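Local atomic coordinates of Ice-binding protein (Flavobacteriaceae bacterium, PDB entry 5UYT), a protein that binds ice and acts as an antifreeze protein, probably by presenting flat faces of its right-handed beta-solenoid domains to the ice crystal. Residues L14-A18 / A60-L64; I29-T35 / V46-D52; L71-P76 / F119-I123; S180-R184 / V199-I203. One frame throughout, in Å; residues are numbered along the deposited sequence. Where two conformers were deposited one is given.

Contact 1 (L14-A18 / A60-L64); sequences LFTTA and AAADL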
loop_
_atom_site.group_PDB
_atom_site.type_symbol
_atom_site.label_atom_id
_atom_site.label_comp_id
_atom_site.label_asym_id
_atom_site.label_seq_id
_atom_site.Cartn_x
_atom_site.Cartn_y
_atom_site.Cartn_z
ATOM N N LEU A 14 9.594 3.708 -9.779
ATOM C CA LEU A 14 10.981 3.593 -10.255
ATOM C C LEU A 14 10.920 3.027 -11.670
ATOM O O LEU A 14 10.314 1.971 -11.890
ATOM C CB LEU A 14 11.783 2.611 -9.383
ATOM C CG LEU A 14 11.837 2.899 -7.876
ATOM C CD1 LEU A 14 12.501 1.736 -7.120
ATOM C CD2 LEU A 14 12.603 4.204 -7.644
ATOM N N PHE A 15 11.539 3.715 -12.622
ATOM C CA PHE A 15 11.518 3.230 -13.991
ATOM C C PHE A 15 12.734 3.690 -14.785
ATOM O O PHE A 15 13.112 4.865 -14.727
ATOM C CB PHE A 15 10.251 3.671 -14.736
ATOM C CG PHE A 15 10.275 3.305 -16.199
ATOM C CD1 PHE A 15 9.978 2.007 -16.600
ATOM C CD2 PHE A 15 10.641 4.234 -17.165
ATOM C CE1 PHE A 15 10.037 1.650 -17.938
ATOM C CE2 PHE A 15 10.706 3.887 -18.514
ATOM C CZ PHE A 15 10.401 2.591 -18.903
ATOM N N THR A 16 13.325 2.757 -15.522
ATOM C CA THR A 16 14.322 3.122 -16.535
ATOM C C THR A 16 13.975 2.531 -17.894
ATOM O O THR A 16 13.492 1.394 -18.008
ATOM C CB THR A 16 15.780 2.776 -16.132
ATOM O OG1 THR A 16 16.656 3.232 -17.169
ATOM C CG2 THR A 16 16.011 1.269 -15.932
ATOM N N THR A 17 14.197 3.332 -18.922
ATOM C CA THR A 17 14.030 2.888 -20.295
ATOM C C THR A 17 15.071 1.810 -20.648
ATOM O O THR A 17 14.814 0.916 -21.463
ATOM C CB THR A 17 14.089 4.124 -21.217
ATOM O OG1 THR A 17 12.890 4.876 -20.991
ATOM C CG2 THR A 17 14.222 3.751 -22.715
ATOM N N ALA A 18 16.239 1.872 -20.015
ATOM C CA ALA A 18 17.287 0.895 -20.290
ATOM C C ALA A 18 18.271 0.814 -19.133
ATOM O O ALA A 18 18.936 1.796 -18.803
ATOM C CB ALA A 18 18.008 1.225 -21.591
ATOM N N ALA A 60 5.713 3.262 -21.045
ATOM C CA ALA A 60 6.395 4.181 -20.111
ATOM C C ALA A 60 7.639 4.818 -20.761
ATOM O O ALA A 60 7.868 6.035 -20.634
ATOM C CB ALA A 60 6.757 3.468 -18.807
ATOM N N ALA A 61 8.424 4.004 -21.467
ATOM C CA ALA A 61 9.620 4.505 -22.155
ATOM C C ALA A 61 9.268 5.629 -23.141
ATOM O O ALA A 61 9.954 6.663 -23.178
ATOM C CB ALA A 61 10.352 3.370 -22.865
ATOM N N ALA A 62 8.209 5.423 -23.932
ATOM C CA ALA A 62 7.807 6.404 -24.936
ATOM C C ALA A 62 7.279 7.673 -24.287
ATOM O O ALA A 62 7.629 8.771 -24.719
ATOM C CB ALA A 62 6.783 5.821 -25.904
ATOM N N ASP A 63 6.460 7.521 -23.239
ATOM C CA ASP A 63 5.884 8.677 -22.560
ATOM C C ASP A 63 6.903 9.438 -21.715
ATOM O O ASP A 63 6.766 10.660 -21.540
ATOM C CB ASP A 63 4.647 8.277 -21.737
ATOM C CG ASP A 63 3.489 7.830 -22.626
ATOM O OD1 ASP A 63 3.570 8.065 -23.862
ATOM O OD2 ASP A 63 2.521 7.231 -22.114
ATOM N N LEU A 64 7.927 8.742 -21.214
ATOM C CA LEU A 64 9.000 9.412 -20.452
ATOM C C LEU A 64 9.786 10.327 -21.401
ATOM O O LEU A 64 10.162 11.444 -21.034
ATOM C CB LEU A 64 9.948 8.417 -19.764
ATOM C CG LEU A 64 11.143 9.022 -18.995
ATOM C CD1 LEU A 64 10.682 10.019 -17.941
ATOM C CD2 LEU A 64 11.999 7.941 -18.349
#
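In this right-handed beta-helix of the ice-binding family, helix 55-73 packs along the outside of the coil, and Phe15 of strand 12-16 meets it through Ala60, Ala61 and Leu64. The methyl CB of Ala60 sits over one face of the Phe15 ring. Ala60 CB lies 3.8 Å from the centroid of the Phe15 ring and 14° off its normal, a CH-pi contact. Leu64 comes in at the rim, near the ring plane, with CD2 4.1 Å from Phe15 CD2. Phe15 reaches this spot because CG stands opposite the backbone N (chi1 174°), which carries the ring out from the strand to the helix. Small alanines let the helix come close, and Phe15 CZ is 3.5 Å from the backbone N of Ala61. Phe12 and Leu186 also touch the phenyl group, so it is shared between strands and helix. A serine in place of Phe15 would probably leave the Ala60 methyl and Leu64 CD2 without their apolar partner and open a gap between strand and helix. No hydrogen bond joins the two segments. Beyond the ring, Thr17 packs against Ala61, with Thr17 OG1 3.5 Å from Ala61 CB.

Contact 2 (I29-T35 / V46-D52); sequences ITGDVGT and VDGVMQD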
loop_
_atom_site.group_PDB
_atom_site.type_symbol
_atom_site.label_atom_id
_atom_site.label_comp_id
_atom_site.label_asym_id
_atom_site.label_seq_id
_atom_site.Cartn_x
_atom_site.Cartn_y
_atom_site.Cartn_z
ATOM N N ILE A 29 7.817 0.745 -1.287
ATOM C CA ILE A 29 7.608 1.330 -2.620
ATOM C C ILE A 29 6.140 1.290 -2.960
ATOM O O ILE A 29 5.529 0.232 -2.837
ATOM C CB ILE A 29 8.327 0.533 -3.750
ATOM C CG1 ILE A 29 9.835 0.305 -3.444
ATOM C CG2 ILE A 29 8.074 1.194 -5.113
ATOM C CD1 ILE A 29 10.719 1.515 -3.618
ATOM N N THR A 30 5.601 2.426 -3.408
ATOM C CA THR A 30 4.236 2.514 -3.926
ATOM C C THR A 30 4.293 3.046 -5.349
ATOM O O THR A 30 4.653 4.194 -5.564
ATOM C CB THR A 30 3.342 3.436 -3.081
ATOM O OG1 THR A 30 3.355 2.970 -1.734
ATOM C CG2 THR A 30 1.875 3.406 -3.626
ATOM N N GLY A 31 3.878 2.212 -6.290
ATOM C CA GLY A 31 3.984 2.497 -7.718
ATOM C C GLY A 31 4.611 1.289 -8.392
ATOM O O GLY A 31 5.276 0.457 -7.727
ATOM N N ASP A 32 4.466 1.205 -9.715
ATOM C CA ASP A 32 5.155 0.143 -10.440
ATOM C C ASP A 32 6.682 0.340 -10.367
ATOM O O ASP A 32 7.182 1.472 -10.197
ATOM C CB ASP A 32 4.675 0.052 -11.889
ATOM C CG ASP A 32 3.237 -0.444 -12.026
ATOM O OD1 ASP A 32 2.594 -0.781 -11.003
ATOM O OD2 ASP A 32 2.740 -0.478 -13.180
ATOM N N VAL A 33 7.413 -0.756 -10.590
ATOM C CA VAL A 33 8.881 -0.756 -10.629
ATOM C C VAL A 33 9.269 -1.491 -11.900
ATOM O O VAL A 33 8.783 -2.594 -12.163
ATOM C CB VAL A 33 9.467 -1.516 -9.411
ATOM C CG1 VAL A 33 10.988 -1.714 -9.561
ATOM C CG2 VAL A 33 9.127 -0.786 -8.108
ATOM N N GLY A 34 10.145 -0.912 -12.701
ATOM C CA GLY A 34 10.476 -1.629 -13.907
ATOM C C GLY A 34 11.578 -1.087 -14.766
ATOM O O GLY A 34 12.127 -0.001 -14.512
ATOM N N THR A 35 11.892 -1.872 -15.788
ATOM C CA THR A 35 12.866 -1.493 -16.792
ATOM C C THR A 35 12.413 -2.068 -18.131
ATOM O O THR A 35 11.869 -3.171 -18.203
ATOM C CB THR A 35 14.286 -1.975 -16.403
ATOM O OG1 THR A 35 15.101 -2.103 -17.579
ATOM C CG2 THR A 35 14.223 -3.335 -15.647
ATOM N N VAL A 46 6.216 -4.947 -2.995
ATOM C CA VAL A 46 6.021 -3.629 -3.606
ATOM C C VAL A 46 4.538 -3.382 -3.809
ATOM O O VAL A 46 3.842 -4.271 -4.277
ATOM C CB VAL A 46 6.775 -3.553 -4.956
ATOM C CG1 VAL A 46 6.333 -2.330 -5.761
ATOM C CG2 VAL A 46 8.275 -3.458 -4.687
ATOM N N ASP A 47 4.029 -2.219 -3.385
ATOM C CA ASP A 47 2.649 -1.876 -3.716
ATOM C C ASP A 47 2.607 -1.334 -5.139
ATOM O O ASP A 47 2.474 -0.122 -5.360
ATOM C CB ASP A 47 2.035 -0.849 -2.733
ATOM C CG ASP A 47 0.575 -0.592 -3.021
ATOM O OD1 ASP A 47 -0.012 -1.421 -3.746
ATOM O OD2 ASP A 47 -0.014 0.411 -2.532
ATOM N N GLY A 48 2.666 -2.252 -6.097
ATOM C CA GLY A 48 2.775 -1.914 -7.512
ATOM C C GLY A 48 3.165 -3.182 -8.246
ATOM O O GLY A 48 3.473 -4.211 -7.614
ATOM N N VAL A 49 3.148 -3.116 -9.574
ATOM C CA VAL A 49 3.482 -4.293 -10.389
ATOM C C VAL A 49 4.941 -4.237 -10.775
ATOM O O VAL A 49 5.467 -3.157 -11.164
ATOM C CB VAL A 49 2.591 -4.358 -11.649
ATOM C CG1 VAL A 49 2.940 -5.559 -12.539
ATOM C CG2 VAL A 49 1.122 -4.350 -11.228
ATOM N N MET A 50 5.608 -5.387 -10.674
ATOM C CA MET A 50 6.978 -5.519 -11.204
ATOM C C MET A 50 6.891 -5.697 -12.715
ATOM O O MET A 50 6.493 -6.764 -13.185
ATOM C CB MET A 50 7.713 -6.702 -10.523
ATOM C CG MET A 50 7.702 -6.632 -8.986
ATOM S SD MET A 50 8.331 -5.087 -8.285
ATOM C CE MET A 50 10.052 -5.145 -8.808
ATOM N N GLN A 51 7.261 -4.659 -13.486
ATOM C CA GLN A 51 7.112 -4.650 -14.945
ATOM C C GLN A 51 8.483 -4.780 -15.610
ATOM O O GLN A 51 9.308 -3.875 -15.472
ATOM C CB GLN A 51 6.486 -3.324 -15.418
ATOM C CG GLN A 51 5.207 -2.891 -14.702
ATOM C CD GLN A 51 3.979 -3.620 -15.230
ATOM O OE1 GLN A 51 4.087 -4.671 -15.851
ATOM N NE2 GLN A 51 2.804 -3.093 -14.919
ATOM N N ASP A 52 8.729 -5.893 -16.298
ATOM C CA ASP A 52 10.053 -6.170 -16.893
ATOM C C ASP A 52 9.888 -6.401 -18.387
ATOM O O ASP A 52 9.257 -7.375 -18.779
ATOM C CB ASP A 52 10.701 -7.409 -16.237
ATOM C CG ASP A 52 10.914 -7.240 -14.710
ATOM O OD1 ASP A 52 11.343 -6.127 -14.270
ATOM O OD2 ASP A 52 10.656 -8.229 -13.963
HETATM O O HOH W 1 1.152 1.994 -0.750
HETATM O O HOH W 2 10.412 -4.961 -12.129
#
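The carboxylate of Asp32 takes two donors from 46-52, both from above its plane, and the amide of Gln51 stands at 67° to it. Val49 N gives a nearly straight bond to Asp32 OD1 at 2.8 Å. Gln51 NE2 reaches Asp32 OD2 at 3.1 Å, and this acceptor lies in the plane of the Gln51 amide. At the other end of that amide, Gln51 OE1 takes a bond from Asn54. One donor on each oxygen should hold the carboxylate against rotation. Asp32 CG lies beside the backbone N (chi1 -69°), which brings the group alongside Val49.

The two segments are neighbouring coils of a parallel beta-solenoid. The axes of strands 32-35 and 50-52 come within 4.7 Å, at an angle of 16°, and their backbones alternate in the parallel pattern: Val33 N bonds to Val49 O, Gln51 N to Val33 O, and Thr35 N to Gln51 O. A single bridge pairs Thr30 with Asp47. Gly48 fits where a CB would strike Gly31 O.

On the side of the strands bearing Val33 and Met50, the bent Met50 chain folds its CE to 3.6 Å from Val33 CG1. Val46 CG1 touches Val33 CG2 and Ile29 CG2. A water links Thr30 OG1 and Asp47 OD2. Arg200 NH1 also bonds Thr30 OG1 in one of its two conformers, a less certain bond. Tyr312 and Thr308 bond the Asp47 carboxylate, tying this coil to the second ice-binding-like domain. A second water donates to Val33 O and to Asp52 OD1, which also accepts from Ser40 N.

Contact 3 (L71-P76 / F119-I123); sequences LNAAIP and FIFKI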
loop_
_atom_site.group_PDB
_atom_site.type_symbol
_atom_site.label_atom_id
_atom_site.label_comp_id
_atom_site.label_asym_id
_atom_site.label_seq_id
_atom_site.Cartn_x
_atom_site.Cartn_y
_atom_site.Cartn_z
ATOM N N LEU A 71 9.866 18.997 -20.674
ATOM C CA LEU A 71 10.745 19.580 -19.650
ATOM C C LEU A 71 11.900 20.397 -20.289
ATOM O O LEU A 71 12.218 21.529 -19.851
ATOM C CB LEU A 71 11.283 18.496 -18.704
ATOM C CG LEU A 71 10.191 17.883 -17.815
ATOM C CD1 LEU A 71 10.731 16.755 -16.945
ATOM C CD2 LEU A 71 9.568 18.960 -16.946
ATOM N N ASN A 72 12.505 19.816 -21.322
ATOM C CA ASN A 72 13.636 20.434 -22.005
ATOM C C ASN A 72 13.209 21.686 -22.781
ATOM O O ASN A 72 13.986 22.620 -22.919
ATOM C CB ASN A 72 14.352 19.412 -22.893
ATOM C CG ASN A 72 15.812 19.770 -23.146
ATOM O OD1 ASN A 72 16.485 20.374 -22.303
ATOM N ND2 ASN A 72 16.312 19.378 -24.307
ATOM N N ALA A 73 11.952 21.713 -23.218
ATOM C CA ALA A 73 11.383 22.870 -23.917
ATOM C C ALA A 73 10.923 24.005 -22.986
ATOM O O ALA A 73 10.745 25.136 -23.449
ATOM C CB ALA A 73 10.236 22.432 -24.813
ATOM N N ALA A 74 10.729 23.710 -21.698
ATOM C CA ALA A 74 10.271 24.707 -20.714
ATOM C C ALA A 74 11.160 25.952 -20.692
ATOM O O ALA A 74 12.385 25.856 -20.544
ATOM C CB ALA A 74 10.166 24.091 -19.317
ATOM N N ILE A 75 10.542 27.120 -20.872
ATOM C CA ILE A 75 11.279 28.382 -20.908
ATOM C C ILE A 75 11.605 28.871 -19.485
ATOM O O ILE A 75 10.694 29.195 -18.707
ATOM C CB ILE A 75 10.551 29.468 -21.745
ATOM C CG1 ILE A 75 10.004 28.866 -23.053
ATOM C CG2 ILE A 75 11.500 30.617 -22.059
ATOM C CD1 ILE A 75 9.327 29.853 -23.989
ATOM N N PRO A 76 12.914 28.923 -19.135
ATOM C CA PRO A 76 13.313 29.306 -17.777
ATOM C C PRO A 76 12.757 30.670 -17.353
ATOM O O PRO A 76 12.695 31.601 -18.171
ATOM C CB PRO A 76 14.848 29.349 -17.853
ATOM C CG PRO A 76 15.197 28.492 -19.024
ATOM C CD PRO A 76 14.088 28.737 -20.008
ATOM N N PHE A 119 6.876 23.577 -10.431
ATOM C CA PHE A 119 8.283 23.834 -10.129
ATOM C C PHE A 119 9.104 22.920 -11.039
ATOM O O PHE A 119 9.032 21.713 -10.902
ATOM C CB PHE A 119 8.559 23.498 -8.650
ATOM C CG PHE A 119 7.691 24.258 -7.674
ATOM C CD1 PHE A 119 8.187 25.381 -7.010
ATOM C CD2 PHE A 119 6.382 23.833 -7.395
ATOM C CE1 PHE A 119 7.389 26.084 -6.106
ATOM C CE2 PHE A 119 5.580 24.537 -6.488
ATOM C CZ PHE A 119 6.091 25.662 -5.842
ATOM N N ILE A 120 9.825 23.479 -12.004
ATOM C CA ILE A 120 10.669 22.675 -12.901
ATOM C C ILE A 120 12.130 23.122 -12.720
ATOM O O ILE A 120 12.439 24.322 -12.774
ATOM C CB ILE A 120 10.245 22.816 -14.402
ATOM C CG1 ILE A 120 8.856 22.205 -14.650
ATOM C CG2 ILE A 120 11.299 22.215 -15.342
ATOM C CD1 ILE A 120 8.212 22.640 -15.964
ATOM N N PHE A 121 13.009 22.156 -12.472
ATOM C CA PHE A 121 14.427 22.430 -12.314
ATOM C C PHE A 121 15.182 21.824 -13.481
ATOM O O PHE A 121 15.112 20.615 -13.722
ATOM C CB PHE A 121 14.925 21.879 -10.984
ATOM C CG PHE A 121 14.277 22.536 -9.809
ATOM C CD1 PHE A 121 14.816 23.700 -9.282
ATOM C CD2 PHE A 121 13.119 22.004 -9.233
ATOM C CE1 PHE A 121 14.221 24.324 -8.189
ATOM C CE2 PHE A 121 12.514 22.622 -8.142
ATOM C CZ PHE A 121 13.069 23.797 -7.627
ATOM N N LYS A 122 15.843 22.691 -14.238
ATOM C CA LYS A 122 16.658 22.278 -15.373
ATOM C C LYS A 122 18.113 22.215 -14.924
ATOM O O LYS A 122 18.790 23.243 -14.805
ATOM C CB LYS A 122 16.454 23.238 -16.542
ATOM C CG LYS A 122 15.009 23.251 -17.011
ATOM C CD LYS A 122 14.770 24.241 -18.134
ATOM C CE LYS A 122 14.957 23.617 -19.511
ATOM N NZ LYS A 122 14.761 24.658 -20.562
ATOM N N ILE A 123 18.581 21.000 -14.646
ATOM C CA ILE A 123 19.939 20.814 -14.127
ATOM C C ILE A 123 20.878 20.330 -15.239
ATOM O O ILE A 123 20.795 19.174 -15.657
ATOM C CB ILE A 123 19.981 19.811 -12.941
ATOM C CG1 ILE A 123 18.914 20.105 -11.835
ATOM C CG2 ILE A 123 21.402 19.689 -12.395
ATOM C CD1 ILE A 123 18.922 21.532 -11.295
#
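The ammonium group of Lys122 holds two backbone carbonyls of 71-76. Lys122 NZ donates to Ala74 O at 2.7 Å, and it lies in the plane of that carbonyl. The second bond, from Lys122 NZ to Asn72 O, is longer at 3.2 Å. Here the nitrogen stands well above the carbonyl plane, 53° out of it, and the C=O...N angle is 124°. The lysine chain runs straight as far as CD and then bends at chi3 (91°). The bend turns CE and NZ across the end of the helix, with Lys122 CE 3.5 Å from Leu71 O. The Pro76 side chain crosses that of Lys122 at about a right angle, with Pro76 CG 4.2 Å from Lys122 NZ.

This is where helix 55-73, which flanks the beta-solenoid, ends against strand 119-123 of the coil. Ala74 is the first residue to leave helical geometry. Asn72 O and the nearby Leu71 O belong to the C-terminal end of the helix, where carbonyls carry partial negative charge, so the cation is likely to be favoured beside them. A methionine in place of Lys122 would probably leave the carbonyls of Asn72 and Ala74 without their shared donor and make the helix end less firmly held to the strand.

Beside the lysine, Ile120 forms the apolar half of the contact. Leu71 CD2 lies 4.0 Å from Ile120 CG2 and equally close to CG1 and CD1. Ala74 points its methyl at the same residue, with Ala74 CB 4.1 Å from Ile120 CD1. Phe147 of the next strand touches Leu71, and Asn94 touches both Ala74 and Ile120.

Contact 4 (S180-R184 / V199-I203); sequences SLEGR and VRKPI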
loop_
_atom_site.group_PDB
_atom_site.type_symbol
_atom_site.label_atom_id
_atom_site.label_comp_id
_atom_site.label_asym_id
_atom_site.label_seq_id
_atom_site.Cartn_x
_atom_site.Cartn_y
_atom_site.Cartn_z
ATOM N N SER A 180 13.848 9.245 1.214
ATOM C CA SER A 180 12.399 9.231 1.239
ATOM C C SER A 180 11.920 10.152 0.121
ATOM O O SER A 180 12.075 11.365 0.218
ATOM C CB SER A 180 11.894 9.730 2.592
ATOM O OG SER A 180 10.502 9.546 2.630
ATOM N N LEU A 181 11.335 9.560 -0.920
ATOM C CA LEU A 181 10.922 10.295 -2.107
ATOM C C LEU A 181 9.405 10.228 -2.301
ATOM O O LEU A 181 8.844 9.146 -2.503
ATOM C CB LEU A 181 11.643 9.725 -3.335
ATOM C CG LEU A 181 11.256 10.226 -4.747
ATOM C CD1 LEU A 181 11.320 11.747 -4.816
ATOM C CD2 LEU A 181 12.114 9.586 -5.852
ATOM N N GLU A 182 8.748 11.379 -2.206
ATOM C CA GLU A 182 7.345 11.497 -2.635
ATOM C C GLU A 182 7.510 12.017 -4.057
ATOM O O GLU A 182 7.780 13.197 -4.262
ATOM C CB GLU A 182 6.588 12.508 -1.759
ATOM C CG GLU A 182 5.117 12.670 -2.142
ATOM C CD GLU A 182 4.425 13.871 -1.477
ATOM O OE1 GLU A 182 5.034 14.607 -0.663
ATOM O OE2 GLU A 182 3.244 14.088 -1.773
ATOM N N GLY A 183 7.369 11.130 -5.038
ATOM C CA GLY A 183 7.819 11.448 -6.388
ATOM C C GLY A 183 8.161 10.167 -7.126
ATOM O O GLY A 183 7.697 9.076 -6.781
ATOM N N ARG A 184 9.010 10.301 -8.134
ATOM C CA ARG A 184 9.384 9.177 -8.983
ATOM C C ARG A 184 10.856 9.303 -9.336
ATOM O O ARG A 184 11.380 10.433 -9.434
ATOM C CB ARG A 184 8.556 9.195 -10.286
ATOM C CG ARG A 184 7.060 8.948 -10.087
ATOM C CD ARG A 184 6.297 9.167 -11.398
ATOM N NE ARG A 184 4.851 8.936 -11.228
ATOM C CZ ARG A 184 3.952 9.894 -10.979
ATOM N NH1 ARG A 184 4.331 11.162 -10.879
ATOM N NH2 ARG A 184 2.654 9.588 -10.827
ATOM N N VAL A 199 9.761 5.180 -1.499
ATOM C CA VAL A 199 9.432 5.969 -2.707
ATOM C C VAL A 199 7.943 5.718 -2.963
ATOM O O VAL A 199 7.547 4.570 -3.167
ATOM C CB VAL A 199 10.227 5.533 -3.978
ATOM C CG1 VAL A 199 9.852 6.403 -5.172
ATOM C CG2 VAL A 199 11.724 5.595 -3.763
ATOM N N ARG A 200 7.141 6.781 -2.956
ATOM C CA ARG A 200 5.708 6.662 -3.200
ATOM C C ARG A 200 5.349 7.664 -4.284
ATOM O O ARG A 200 5.624 8.867 -4.145
ATOM C CB ARG A 200 4.926 6.935 -1.925
ATOM C CG ARG A 200 5.483 6.190 -0.715
ATOM C CD ARG A 200 4.380 5.630 0.144
ATOM N NE ARG A 200 4.867 5.131 1.419
ATOM C CZ ARG A 200 5.097 3.848 1.685
ATOM N NH1 ARG A 200 4.932 2.905 0.736
ATOM N NH2 ARG A 200 5.527 3.517 2.872
ATOM N N LYS A 201 4.773 7.168 -5.376
ATOM C CA LYS A 201 4.384 8.075 -6.463
ATOM C C LYS A 201 3.375 9.109 -5.938
ATOM O O LYS A 201 2.550 8.810 -5.037
ATOM C CB LYS A 201 3.863 7.297 -7.679
ATOM C CG LYS A 201 2.573 6.536 -7.436
ATOM C CD LYS A 201 2.163 5.735 -8.665
ATOM C CE LYS A 201 0.823 5.055 -8.447
ATOM N NZ LYS A 201 0.376 4.262 -9.651
ATOM N N PRO A 202 3.461 10.350 -6.434
ATOM C CA PRO A 202 2.561 11.383 -5.951
ATOM C C PRO A 202 1.149 11.144 -6.464
ATOM O O PRO A 202 0.968 10.586 -7.537
ATOM C CB PRO A 202 3.143 12.691 -6.520
ATOM C CG PRO A 202 4.123 12.300 -7.549
ATOM C CD PRO A 202 4.402 10.828 -7.467
ATOM N N ILE A 203 0.161 11.483 -5.652
ATOM C CA ILE A 203 -1.223 11.395 -6.080
ATOM C C ILE A 203 -1.623 12.797 -6.545
ATOM O O ILE A 203 -0.799 13.734 -6.490
ATOM C CB ILE A 203 -2.122 10.802 -4.956
ATOM C CG1 ILE A 203 -2.081 11.662 -3.690
ATOM C CG2 ILE A 203 -1.657 9.386 -4.630
ATOM C CD1 ILE A 203 -2.772 11.022 -2.480
HETATM O O HOH W 3 1.379 12.172 -2.847
HETATM O O HOH W 4 0.563 12.028 -9.922
#
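Two coils of the beta-solenoid pair in parallel here, with strand 180-187 turning a corner at Glu182 and Gly183 beside strand 198-200. Arg200 N bonds to Leu181 O at 2.9 Å, and Gly183 N to Arg200 O. The Leu181 and Val199 side chains run alongside each other in the same direction, and Leu181 CD2 is 4.0 Å from Val199 CG1. Val199 has CG1 opposite its backbone N (chi1 -179°), which also sets that methyl 3.8 Å from Gly183 O.

Any CB on Gly183 would collide with the carbonyl O of Glu182 and with Leu181 CD1. Past the corner, Arg184 runs fully extended from CG to NE, and its guanidinium turns at chi4 (95°) to lay a face on Pro202. Pro202 CD sits 3.4 Å from Arg184 NH1, toward the rim of that face. Lys201 CB lies over the same face. Lys201 CG sits between the backbone N and the carbonyl carbon (chi1 65°), and the chain beyond it is extended, running off to a weak bond with Asn11 O. Asn165 and Ala10 accept from the guanidinium, so the group is fixed by bonds as well as by packing.

Glu182 and Arg200 share the other side of the strand pair. The far end of Arg200 turns away from 180-184, while Glu182 forms a salt bridge with Lys163. A water donates to Glu182 OE2 at 2.9 Å and accepts from Ile203 N at 3.1 Å.

All four contacts lie in the first of the two solenoid domains. Along the chain, contact 2 is nested inside the loop closed by contact 1; contact 3 follows, then contact 4. Contacts 1, 2 and 4 form a cluster, with centres 12 to 16 Å apart. Strand 12-16 runs between 32-35 and 180-187, and strand 28-30 lies beside 198-200, so chain-distant segments become neighbouring coils. Leu14 and Thr16 bond to Gly34, and Thr30 to Val199. Contact 3 lies farther along the solenoid, about 27 Å from contact 2 between centres. Contacts 1 and 3 share helix 55-73, which therefore spans several coils and packs along their outer side.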